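Local coordinates for protein putative Nitroreductase (Anabaena variabilis ATCC 29413, PDB 3EO7) that binds flavin mononucleotide and is probably an FMN-dependent oxidoreductase of the nitroreductase family, at residues D301-F305 / I380-I384; R206-G212 / I247-A253; E349-L353 / Q473-G477. All blocks are in the same frame, centred on the assembly; numbering follows the deposited sequence.

Contact 1. Residues D301-F305 / I380-I384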
loop_
_atom_site.group_PDB
_atom_site.type_symbol
_atom_site.label_atom_id
_atom_site.label_comp_id
_atom_site.label_asym_id
_atom_site.label_seq_id
_atom_site.Cartn_x
_atom_site.Cartn_y
_atom_site.Cartn_z
ATOM N N ASP A 301 -12.219 -2.379 -19.782
ATOM C CA ASP A 301 -11.251 -3.243 -19.120
ATOM C C ASP A 301 -10.294 -3.767 -20.189
ATOM O O ASP A 301 -10.694 -4.029 -21.322
ATOM C CB ASP A 301 -11.975 -4.358 -18.384
ATOM C CG ASP A 301 -12.894 -3.817 -17.274
ATOM O OD1 ASP A 301 -12.386 -3.225 -16.321
ATOM O OD2 ASP A 301 -14.104 -3.997 -17.404
ATOM N N LYS A 302 -9.026 -3.931 -19.826
ATOM C CA LYS A 302 -7.990 -4.311 -20.781
ATOM C C LYS A 302 -8.244 -5.591 -21.552
ATOM O O LYS A 302 -8.050 -5.617 -22.751
ATOM C CB LYS A 302 -6.647 -4.423 -20.081
ATOM C CG LYS A 302 -5.483 -4.782 -20.992
ATOM C CD LYS A 302 -4.176 -4.723 -20.173
ATOM C CE LYS A 302 -3.006 -5.157 -20.924
ATOM N NZ LYS A 302 -1.796 -4.985 -20.075
ATOM N N TYR A 303 -8.653 -6.658 -20.864
ATOM C CA TYR A 303 -8.836 -7.961 -21.534
ATOM C C TYR A 303 -10.303 -8.295 -21.743
ATOM O O TYR A 303 -11.008 -8.583 -20.801
ATOM C CB TYR A 303 -8.172 -9.059 -20.711
ATOM C CG TYR A 303 -6.667 -8.933 -20.665
ATOM C CD1 TYR A 303 -5.897 -9.236 -21.795
ATOM C CD2 TYR A 303 -6.012 -8.508 -19.523
ATOM C CE1 TYR A 303 -4.518 -9.140 -21.776
ATOM C CE2 TYR A 303 -4.625 -8.402 -19.496
ATOM C CZ TYR A 303 -3.882 -8.719 -20.634
ATOM O OH TYR A 303 -2.515 -8.600 -20.639
ATOM N N ASN A 304 -10.755 -8.295 -22.985
ATOM C CA ASN A 304 -12.140 -8.551 -23.232
ATOM C C ASN A 304 -12.536 -10.004 -22.950
ATOM O O ASN A 304 -13.661 -10.253 -22.490
ATOM C CB ASN A 304 -12.499 -8.210 -24.685
ATOM C CG ASN A 304 -12.440 -6.710 -24.971
ATOM O OD1 ASN A 304 -12.770 -5.882 -24.114
ATOM N ND2 ASN A 304 -12.059 -6.360 -26.198
ATOM N N PHE A 305 -11.647 -10.952 -23.279
ATOM C CA PHE A 305 -11.996 -12.401 -23.196
ATOM C C PHE A 305 -13.454 -12.610 -23.667
ATOM O O PHE A 305 -14.295 -13.171 -22.936
ATOM C CB PHE A 305 -11.775 -12.955 -21.767
ATOM C CG PHE A 305 -10.358 -12.947 -21.325
ATOM C CD1 PHE A 305 -9.410 -13.745 -21.956
ATOM C CD2 PHE A 305 -9.954 -12.185 -20.253
ATOM C CE1 PHE A 305 -8.078 -13.735 -21.534
ATOM C CE2 PHE A 305 -8.636 -12.172 -19.837
ATOM C CZ PHE A 305 -7.701 -12.933 -20.481
ATOM N N ILE A 380 -2.761 -1.766 -13.541
ATOM C CA ILE A 380 -2.875 -2.980 -12.747
ATOM C C ILE A 380 -4.088 -3.804 -13.185
ATOM O O ILE A 380 -5.185 -3.269 -13.387
ATOM C CB ILE A 380 -2.986 -2.621 -11.260
ATOM C CG1 ILE A 380 -1.619 -2.085 -10.764
ATOM C CG2 ILE A 380 -3.430 -3.839 -10.405
ATOM C CD1 ILE A 380 -1.732 -1.414 -9.540
ATOM N N GLU A 381 -3.858 -5.088 -13.394
ATOM C CA GLU A 381 -4.918 -6.016 -13.715
ATOM C C GLU A 381 -5.117 -6.958 -12.527
ATOM O O GLU A 381 -4.213 -7.176 -11.706
ATOM C CB GLU A 381 -4.574 -6.771 -14.981
ATOM C CG GLU A 381 -4.451 -5.893 -16.230
ATOM C CD GLU A 381 -5.698 -5.125 -16.544
ATOM O OE1 GLU A 381 -6.817 -5.666 -16.358
ATOM O OE2 GLU A 381 -5.580 -3.966 -17.001
ATOM N N THR A 382 -6.319 -7.544 -12.464
ATOM C CA THR A 382 -6.686 -8.407 -11.369
ATOM C C THR A 382 -7.162 -9.754 -11.908
ATOM O O THR A 382 -8.030 -9.799 -12.783
ATOM C CB THR A 382 -7.786 -7.761 -10.498
ATOM O OG1 THR A 382 -7.327 -6.487 -9.999
ATOM C CG2 THR A 382 -8.216 -8.745 -9.355
ATOM N N PHE A 383 -6.549 -10.829 -11.420
ATOM C CA PHE A 383 -6.953 -12.221 -11.739
ATOM C C PHE A 383 -7.229 -12.916 -10.435
ATOM O O PHE A 383 -6.541 -12.665 -9.435
ATOM C CB PHE A 383 -5.882 -12.982 -12.527
ATOM C CG PHE A 383 -5.628 -12.388 -13.887
ATOM C CD1 PHE A 383 -4.812 -11.260 -14.033
ATOM C CD2 PHE A 383 -6.258 -12.917 -15.016
ATOM C CE1 PHE A 383 -4.603 -10.689 -15.304
ATOM C CE2 PHE A 383 -6.039 -12.343 -16.283
ATOM C CZ PHE A 383 -5.217 -11.220 -16.398
ATOM N N ILE A 384 -8.250 -13.767 -10.426
ATOM C CA ILE A 384 -8.621 -14.448 -9.211
ATOM C C ILE A 384 -8.630 -15.949 -9.398
ATOM O O ILE A 384 -9.331 -16.473 -10.273
ATOM C CB ILE A 384 -10.028 -13.991 -8.701
ATOM C CG1 ILE A 384 -10.110 -12.449 -8.716
ATOM C CG2 ILE A 384 -10.313 -14.564 -7.328
ATOM C CD1 ILE A 384 -11.375 -11.857 -8.053
HETATM O O HOH W 1 -8.083 -2.877 -17.386
#
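K302 and E381 form the closest CA pair, 7.9 Å apart, and the gap is bridged by water 1, which accepts from K302 N (2.8 Å) and donates to E381 OE2 (2.8 Å). K302 CB also lies 3.3 Å from E381 OE2, while the fully extended lysine carries NZ on to a salt bridge with E499. Y303 presents its ring edge to E381 CG (4.1 Å from Y303 CE2), and Y303 CD2 lies 4.2 Å from F383 CZ; the Y303 hydroxyl also bonds E499. F305 closes the row, its CE2 4.4 Å from F383 CE2. With 197 Å² buried, the contact is modest. It lays the loop leading to strand 310-312 over the start of strand 381-390, with Y398 of the paired strand 395-400 bonding both E381 OE1 and Y303 N, and I409 of strand 405-411 touching both F305 and F383.

Contact 2. Residues R206-G212 / I247-A253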
loop_
_atom_site.group_PDB
_atom_site.type_symbol
_atom_site.label_atom_id
_atom_site.label_comp_id
_atom_site.label_asym_id
_atom_site.label_seq_id
_atom_site.Cartn_x
_atom_site.Cartn_y
_atom_site.Cartn_z
ATOM N N ARG A 206 -9.176 14.575 3.327
ATOM C CA ARG A 206 -8.910 13.867 2.070
ATOM C C ARG A 206 -7.423 14.045 1.750
ATOM O O ARG A 206 -6.929 15.175 1.618
ATOM C CB ARG A 206 -9.730 14.356 0.890
ATOM C CG ARG A 206 -9.447 13.486 -0.358
ATOM C CD ARG A 206 -10.038 14.054 -1.597
ATOM N NE ARG A 206 -10.047 13.047 -2.657
ATOM C CZ ARG A 206 -9.042 12.778 -3.482
ATOM N NH1 ARG A 206 -7.878 13.422 -3.414
ATOM N NH2 ARG A 206 -9.215 11.837 -4.393
ATOM N N PRO A 207 -6.702 12.936 1.614
ATOM C CA PRO A 207 -5.303 13.064 1.216
ATOM C C PRO A 207 -5.245 13.209 -0.307
ATOM O O PRO A 207 -6.103 12.670 -1.003
ATOM C CB PRO A 207 -4.691 11.711 1.634
ATOM C CG PRO A 207 -5.835 10.751 1.655
ATOM C CD PRO A 207 -7.112 11.537 1.812
ATOM N N HIS A 208 -4.283 13.982 -0.778
ATOM C CA HIS A 208 -3.993 14.152 -2.183
ATOM C C HIS A 208 -2.643 13.519 -2.413
ATOM O O HIS A 208 -1.625 13.969 -1.869
ATOM C CB HIS A 208 -4.007 15.609 -2.541
ATOM C CG HIS A 208 -5.387 16.177 -2.560
ATOM N ND1 HIS A 208 -6.071 16.419 -3.733
ATOM C CD2 HIS A 208 -6.232 16.498 -1.546
ATOM C CE1 HIS A 208 -7.279 16.876 -3.438
ATOM N NE2 HIS A 208 -7.402 16.940 -2.117
ATOM N N LEU A 209 -2.657 12.433 -3.175
ATOM C CA LEU A 209 -1.470 11.639 -3.381
ATOM C C LEU A 209 -0.542 12.290 -4.398
ATOM O O LEU A 209 -0.980 12.655 -5.503
ATOM C CB LEU A 209 -1.875 10.275 -3.885
ATOM C CG LEU A 209 -0.782 9.243 -4.054
ATOM C CD1 LEU A 209 -0.071 8.966 -2.701
ATOM C CD2 LEU A 209 -1.436 7.905 -4.657
ATOM N N ILE A 210 0.716 12.459 -3.991
ATOM C CA ILE A 210 1.759 13.031 -4.834
ATOM C C ILE A 210 2.950 12.050 -4.911
ATOM O O ILE A 210 3.774 11.950 -4.000
ATOM C CB ILE A 210 2.264 14.436 -4.356
ATOM C CG1 ILE A 210 1.102 15.425 -4.197
ATOM C CG2 ILE A 210 3.349 14.998 -5.303
ATOM C CD1 ILE A 210 1.511 16.826 -3.702
ATOM N N GLY A 211 3.018 11.317 -6.013
ATOM C CA GLY A 211 4.126 10.427 -6.269
ATOM C C GLY A 211 5.242 11.050 -7.077
ATOM O O GLY A 211 6.342 10.492 -7.105
ATOM N N GLY A 212 4.920 12.123 -7.786
ATOM C CA GLY A 212 5.826 12.893 -8.619
ATOM C C GLY A 212 6.446 14.065 -7.886
ATOM O O GLY A 212 5.827 15.111 -7.682
ATOM N N ILE A 247 -11.009 20.451 -2.895
ATOM C CA ILE A 247 -10.415 20.678 -4.211
ATOM C C ILE A 247 -10.422 19.444 -5.056
ATOM O O ILE A 247 -10.524 18.314 -4.568
ATOM C CB ILE A 247 -8.962 21.203 -4.093
ATOM C CG1 ILE A 247 -8.055 20.192 -3.401
ATOM C CG2 ILE A 247 -8.943 22.564 -3.357
ATOM C CD1 ILE A 247 -6.593 20.568 -3.390
ATOM N N SER A 248 -10.282 19.655 -6.357
ATOM C CA SER A 248 -10.245 18.570 -7.296
ATOM C C SER A 248 -9.037 17.667 -7.102
ATOM O O SER A 248 -7.948 18.158 -6.849
ATOM C CB SER A 248 -10.171 19.154 -8.708
ATOM O OG SER A 248 -9.813 18.181 -9.652
ATOM N N PRO A 249 -9.226 16.343 -7.248
ATOM C CA PRO A 249 -8.033 15.496 -7.278
ATOM C C PRO A 249 -7.104 15.932 -8.407
ATOM O O PRO A 249 -7.563 16.482 -9.416
ATOM C CB PRO A 249 -8.573 14.104 -7.550
ATOM C CG PRO A 249 -10.015 14.156 -7.039
ATOM C CD PRO A 249 -10.473 15.563 -7.365
ATOM N N GLY A 250 -5.816 15.709 -8.236
ATOM C CA GLY A 250 -4.815 16.211 -9.177
ATOM C C GLY A 250 -3.904 15.174 -9.757
ATOM O O GLY A 250 -4.259 14.025 -9.850
ATOM N N CYS A 251 -2.727 15.607 -10.188
ATOM C CA CYS A 251 -1.779 14.700 -10.825
ATOM C C CYS A 251 -1.087 13.903 -9.742
ATOM O O CYS A 251 -0.256 14.434 -9.031
ATOM C CB CYS A 251 -0.753 15.532 -11.577
ATOM S SG CYS A 251 0.528 14.574 -12.415
ATOM N N THR A 252 -1.417 12.625 -9.632
ATOM C CA THR A 252 -0.851 11.813 -8.570
ATOM C C THR A 252 0.495 11.197 -8.878
ATOM O O THR A 252 1.131 10.636 -7.997
ATOM C CB THR A 252 -1.819 10.651 -8.256
ATOM O OG1 THR A 252 -2.000 9.886 -9.447
ATOM C CG2 THR A 252 -3.195 11.176 -7.799
ATOM N N ALA A 253 0.902 11.217 -10.149
ATOM C CA ALA A 253 2.113 10.538 -10.543
ATOM C C ALA A 253 2.787 11.239 -11.706
ATOM O O ALA A 253 2.116 11.755 -12.601
ATOM C CB ALA A 253 1.771 9.078 -10.945
HETATM O O HOH W 2 -9.907 17.732 -0.997
HETATM O O HOH W 3 -5.153 14.549 -5.776
HETATM O O HOH W 4 -5.046 17.878 -6.068
HETATM O O HOH W 5 2.663 13.843 -8.645
#
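I247 opens the second segment by placing CD1 over the face of the H208 imidazole, 4.0 Å from the ring centroid and 24° off its normal, a CH-pi contact. The CA-to-CB bond of S248 points away, and OG bonds P249 O (2.8 Å), but S248 O takes a hydrogen bond from water 4 (3.0 Å), which lies 2.9 Å from H208 ND1. P249 sets CG over the guanidinium face of R206, 3.6 Å from NH2; that guanidinium is held by salt bridges to D369 and D373. Water 3 accepts from G250 N (2.8 Å) and lies 2.9 Å from H208 ND1, and C251 O reaches G212 N through water 5 (3.0 Å each). At T252 the backbones meet directly: G211 N donates to T252 O (2.8 Å, 152°), and T252 CA makes a CA-H...O contact with L209 O (3.2 Å). The loop following strand 229-239 thus runs beside the chain just beyond edge strand 205-207, reaching the strand itself only through R206, while helix 155-159 packs against I247 and H208.

Contact 3. Residues E349-L353 / Q473-G477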
loop_
_atom_site.group_PDB
_atom_site.type_symbol
_atom_site.label_atom_id
_atom_site.label_comp_id
_atom_site.label_asym_id
_atom_site.label_seq_id
_atom_site.Cartn_x
_atom_site.Cartn_y
_atom_site.Cartn_z
ATOM N N GLU A 349 -20.021 -12.954 -0.485
ATOM C CA GLU A 349 -18.872 -12.477 0.278
ATOM C C GLU A 349 -17.780 -11.997 -0.674
ATOM O O GLU A 349 -17.199 -10.934 -0.494
ATOM C CB GLU A 349 -18.346 -13.566 1.216
ATOM C CG GLU A 349 -19.170 -13.700 2.499
ATOM C CD GLU A 349 -18.879 -14.951 3.328
ATOM O OE1 GLU A 349 -18.348 -15.942 2.764
ATOM O OE2 GLU A 349 -19.259 -14.946 4.543
ATOM N N LEU A 350 -17.456 -12.808 -1.681
ATOM C CA LEU A 350 -16.437 -12.421 -2.651
ATOM C C LEU A 350 -16.854 -11.132 -3.348
ATOM O O LEU A 350 -16.049 -10.237 -3.493
ATOM C CB LEU A 350 -16.203 -13.528 -3.696
ATOM C CG LEU A 350 -15.150 -13.194 -4.765
ATOM C CD1 LEU A 350 -13.771 -12.943 -4.115
ATOM C CD2 LEU A 350 -15.114 -14.315 -5.812
ATOM N N LYS A 351 -18.106 -11.059 -3.809
ATOM C CA LYS A 351 -18.588 -9.840 -4.479
ATOM C C LYS A 351 -18.463 -8.604 -3.583
ATOM O O LYS A 351 -18.105 -7.521 -4.065
ATOM C CB LYS A 351 -20.019 -9.986 -4.971
ATOM C CG LYS A 351 -20.153 -10.875 -6.212
ATOM C CD LYS A 351 -21.596 -11.027 -6.701
ATOM C CE LYS A 351 -22.449 -11.838 -5.748
ATOM N NZ LYS A 351 -23.831 -12.101 -6.335
ATOM N N ALA A 352 -18.782 -8.754 -2.299
ATOM C CA ALA A 352 -18.713 -7.630 -1.349
ATOM C C ALA A 352 -17.263 -7.129 -1.214
ATOM O O ALA A 352 -17.026 -5.906 -1.209
ATOM C CB ALA A 352 -19.314 -8.019 0.001
ATOM N N LEU A 353 -16.305 -8.065 -1.118
ATOM C CA LEU A 353 -14.875 -7.713 -1.033
ATOM C C LEU A 353 -14.450 -6.907 -2.255
ATOM O O LEU A 353 -13.786 -5.870 -2.137
ATOM C CB LEU A 353 -13.998 -8.961 -0.917
ATOM C CG LEU A 353 -14.236 -9.876 0.261
ATOM C CD1 LEU A 353 -13.270 -11.069 0.193
ATOM C CD2 LEU A 353 -14.094 -9.088 1.534
ATOM N N GLN A 473 -13.970 -7.152 8.188
ATOM C CA GLN A 473 -15.326 -6.690 8.458
ATOM C C GLN A 473 -16.369 -7.780 8.275
ATOM O O GLN A 473 -17.333 -7.836 9.024
ATOM C CB GLN A 473 -15.665 -5.517 7.560
ATOM C CG GLN A 473 -17.110 -4.979 7.634
ATOM C CD GLN A 473 -17.521 -4.462 8.996
ATOM O OE1 GLN A 473 -16.683 -4.090 9.818
ATOM N NE2 GLN A 473 -18.843 -4.410 9.235
ATOM N N LEU A 474 -16.158 -8.637 7.280
ATOM C CA LEU A 474 -17.038 -9.767 6.975
ATOM C C LEU A 474 -16.705 -11.061 7.739
ATOM O O LEU A 474 -17.233 -12.116 7.388
ATOM C CB LEU A 474 -17.050 -10.026 5.466
ATOM C CG LEU A 474 -17.585 -8.874 4.585
ATOM C CD1 LEU A 474 -17.696 -9.335 3.144
ATOM C CD2 LEU A 474 -18.911 -8.351 5.062
ATOM N N ASN A 475 -15.845 -10.973 8.763
ATOM C CA ASN A 475 -15.486 -12.133 9.600
ATOM C C ASN A 475 -14.808 -13.234 8.811
ATOM O O ASN A 475 -14.954 -14.430 9.106
ATOM C CB ASN A 475 -16.730 -12.683 10.290
ATOM C CG ASN A 475 -17.410 -11.647 11.159
ATOM O OD1 ASN A 475 -18.607 -11.403 11.032
ATOM N ND2 ASN A 475 -16.640 -11.004 12.007
ATOM N N LEU A 476 -14.038 -12.811 7.826
ATOM C CA LEU A 476 -13.281 -13.708 6.973
ATOM C C LEU A 476 -11.798 -13.623 7.321
ATOM O O LEU A 476 -11.373 -12.790 8.146
ATOM C CB LEU A 476 -13.491 -13.335 5.507
ATOM C CG LEU A 476 -14.934 -13.327 4.993
ATOM C CD1 LEU A 476 -14.906 -12.850 3.515
ATOM C CD2 LEU A 476 -15.615 -14.672 5.175
ATOM N N GLY A 477 -11.030 -14.533 6.738
ATOM C CA GLY A 477 -9.569 -14.580 6.875
ATOM C C GLY A 477 -8.916 -13.988 5.638
ATOM O O GLY A 477 -9.468 -14.059 4.538
HETATM O O HOH W 6 -19.577 -12.813 6.125
#
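Two leucines from a helix-ending turn project toward one side of helix 347-358, and the fit is set by where their tips land. L474 supplies the main bump: its CD1 enters a shallow hollow lined by A352 CB (3.8 Å), L353 CD2 (4.0 Å) and the carbonyl E349 O (4.0 Å), three groups spread over one helical turn. The small methyl of A352 lets the tip come close to the helix, and the E349 O that helps line the hollow is already engaged in the i to i+4 bond from L353 N (3.1 Å). L476 makes a second bump, its CD1 4.1 Å from L353 CD1 and its CD2 3.7 Å from E349 OE2, so that the L353 side chain meets both leucines. They flank N475, which with phi 62° is the C-prime residue of the Schellman motif that ends helix 452-473: L476 N bonds A471 O while N475 N bonds I472 O. This reversal sends the chain into strand 477-481, where G477 pairs with G508. At the margin water 6 donates to E349 OE2 (2.7 Å) and to L474 O (2.8 Å), linking the carboxylate to the turn's backbone; E349 OE1 forms a salt bridge with R509. The side chain of L476 is about 11 Å from that of R334, an FMN-binding residue.

From the N terminus, contact 2 comes first: it closes a loop of 34 residues that includes helix 215-222 and strand 229-239, and ties the edge of the seven-stranded antiparallel sheet to the long connection that follows. Only after it is complete does contact 1 open, at 301-305, so the two stand in series, as do contacts 2 and 3. Contacts 1 and 3, closing loops of 74 and 119 residues, cross, since 349-353 lies in the loop that 380-384 closes while 473-477 lies beyond it. Contact 1 joins the loop after helix 270-276 to the mixed sheet; contact 3 joins helix 347-358 to the end of helix 452-473. Their nearest atoms are about 5 Å apart, without touching.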